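Local atomic coordinates of aquaporin AqpM (Methanothermobacter marburgensis str. Marburg, PDB entry 2F2B), a protein that forms a membrane channel for osmotically driven water movement in both directions and also gives a transient increase in initial glycerol flux. Residues Q145-E150 and Y225-I230. Numbering follows the deposited sequence.
Sequences QAMLAE and YVIGPI
The carboxylate of E150 meets the ring of Y225 at the ring edge. OE1 of E150 lies in the ring plane, 3.3 Å from CE1 of Y225, and the two planes are 71° apart. CG and CD of E150 come to the same CD1-CE1 edge from one side of the ring plane, with CG further out of the plane than CD. With CG anti to the carbonyl carbon and a bend at chi2 (-68°), the E150 chain brings its carboxylate to the ring edge. The other oxygen, OE2, comes to 3.7 Å from CG of P229. No hydrogen bond joins the segments; the polar ends have partners elsewhere. E150 OE1 is hydrogen-bonded to S194 OG and S197 N, OE2 to L198 N, and Y225 OH to S194 O. E150 is thus a buried acid holding the backbone just before the second NPA motif, which probably steadies that pore loop. G228 has no side chain, which lets the helices come close, with CB of E150 4.0 Å from CA of G228. M147 lays SD 3.4 Å from N of G228, and its CE touches CB of I227 at 3.9 Å. The axes are 8.0 Å apart and cross at -38°. Helices 143-166 and 224-243 pack here, with helix 175-194 against A149 and half-helices 83-91 and 200-214 against P229.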
loop_
_atom_site.group_PDB
_atom_site.type_symbol
_atom_site.label_atom_id
_atom_site.label_comp_id
_atom_site.label_asym_id
_atom_site.label_seq_id
_atom_site.Cartn_x
_atom_site.Cartn_y
_atom_site.Cartn_z
ATOM N N GLN A 145 -19.180 -10.771 20.473
ATOM C CA GLN A 145 -18.865 -10.607 19.055
ATOM C C GLN A 145 -17.482 -9.975 18.922
ATOM O O GLN A 145 -16.690 -10.371 18.068
ATOM C CB GLN A 145 -19.899 -9.716 18.371
ATOM C CG GLN A 145 -21.209 -10.408 18.080
ATOM C CD GLN A 145 -22.237 -9.450 17.529
ATOM O OE1 GLN A 145 -22.741 -8.587 18.245
ATOM N NE2 GLN A 145 -22.543 -9.584 16.243
ATOM N N ALA A 146 -17.200 -8.991 19.768
ATOM C CA ALA A 146 -15.904 -8.313 19.752
ATOM C C ALA A 146 -14.821 -9.299 20.174
ATOM O O ALA A 146 -13.709 -9.294 19.641
ATOM C CB ALA A 146 -15.927 -7.111 20.700
ATOM N N MET A 147 -15.155 -10.147 21.140
ATOM C CA MET A 147 -14.227 -11.156 21.626
ATOM C C MET A 147 -13.859 -12.105 20.488
ATOM O O MET A 147 -12.687 -12.404 20.271
ATOM C CB MET A 147 -14.874 -11.949 22.766
ATOM C CG MET A 147 -14.018 -13.082 23.303
ATOM S SD MET A 147 -12.646 -12.481 24.290
ATOM C CE MET A 147 -13.467 -12.251 25.875
ATOM N N LEU A 148 -14.869 -12.582 19.764
ATOM C CA LEU A 148 -14.631 -13.497 18.652
ATOM C C LEU A 148 -13.753 -12.836 17.592
ATOM O O LEU A 148 -12.869 -13.474 17.027
ATOM C CB LEU A 148 -15.964 -13.946 18.033
ATOM C CG LEU A 148 -15.891 -14.934 16.860
ATOM C CD1 LEU A 148 -15.151 -16.196 17.276
ATOM C CD2 LEU A 148 -17.305 -15.273 16.394
ATOM N N ALA A 149 -13.991 -11.553 17.330
ATOM C CA ALA A 149 -13.201 -10.820 16.343
ATOM C C ALA A 149 -11.730 -10.769 16.751
ATOM O O ALA A 149 -10.838 -10.995 15.928
ATOM C CB ALA A 149 -13.750 -9.400 16.180
ATOM N N GLU A 150 -11.475 -10.480 18.024
ATOM C CA GLU A 150 -10.102 -10.410 18.516
ATOM C C GLU A 150 -9.413 -11.776 18.457
ATOM O O GLU A 150 -8.218 -11.862 18.178
ATOM C CB GLU A 150 -10.078 -9.849 19.941
ATOM C CG GLU A 150 -10.474 -8.371 20.010
ATOM C CD GLU A 150 -9.443 -7.445 19.362
ATOM O OE1 GLU A 150 -9.840 -6.395 18.801
ATOM O OE2 GLU A 150 -8.235 -7.757 19.427
ATOM N N TYR A 225 -9.975 -7.448 25.172
ATOM C CA TYR A 225 -8.658 -7.230 24.587
ATOM C C TYR A 225 -7.493 -7.902 25.296
ATOM O O TYR A 225 -6.332 -7.713 24.928
ATOM C CB TYR A 225 -8.452 -5.722 24.456
ATOM C CG TYR A 225 -9.591 -5.102 23.683
ATOM C CD1 TYR A 225 -9.716 -5.314 22.309
ATOM C CD2 TYR A 225 -10.611 -4.400 24.338
ATOM C CE1 TYR A 225 -10.826 -4.852 21.606
ATOM C CE2 TYR A 225 -11.727 -3.935 23.642
ATOM C CZ TYR A 225 -11.828 -4.166 22.276
ATOM O OH TYR A 225 -12.930 -3.735 21.580
ATOM N N VAL A 226 -7.809 -8.687 26.320
ATOM C CA VAL A 226 -6.796 -9.437 27.044
ATOM C C VAL A 226 -7.027 -10.898 26.680
ATOM O O VAL A 226 -6.145 -11.564 26.141
ATOM C CB VAL A 226 -6.933 -9.271 28.576
ATOM C CG1 VAL A 226 -5.927 -10.168 29.284
ATOM C CG2 VAL A 226 -6.698 -7.819 28.964
ATOM N N ILE A 227 -8.236 -11.382 26.951
ATOM C CA ILE A 227 -8.587 -12.767 26.668
ATOM C C ILE A 227 -8.603 -13.082 25.172
ATOM O O ILE A 227 -8.038 -14.085 24.741
ATOM C CB ILE A 227 -9.971 -13.118 27.264
ATOM C CG1 ILE A 227 -9.979 -12.837 28.769
ATOM C CG2 ILE A 227 -10.286 -14.589 27.018
ATOM C CD1 ILE A 227 -11.333 -13.041 29.430
ATOM N N GLY A 228 -9.251 -12.225 24.388
ATOM C CA GLY A 228 -9.331 -12.450 22.953
ATOM C C GLY A 228 -7.982 -12.658 22.285
ATOM O O GLY A 228 -7.742 -13.699 21.660
ATOM N N PRO A 229 -7.075 -11.677 22.388
ATOM C CA PRO A 229 -5.750 -11.804 21.770
ATOM C C PRO A 229 -4.932 -12.980 22.300
ATOM O O PRO A 229 -4.310 -13.712 21.530
ATOM C CB PRO A 229 -5.101 -10.454 22.074
ATOM C CG PRO A 229 -6.281 -9.518 22.050
ATOM C CD PRO A 229 -7.307 -10.297 22.849
ATOM N N ILE A 230 -4.929 -13.172 23.613
ATOM C CA ILE A 230 -4.156 -14.271 24.174
ATOM C C ILE A 230 -4.670 -15.626 23.693
ATOM O O ILE A 230 -3.881 -16.497 23.328
ATOM C CB ILE A 230 -4.147 -14.211 25.722
ATOM C CG1 ILE A 230 -3.373 -12.969 26.175
ATOM C CG2 ILE A 230 -3.497 -15.464 26.296
ATOM C CD1 ILE A 230 -3.351 -12.751 27.683
#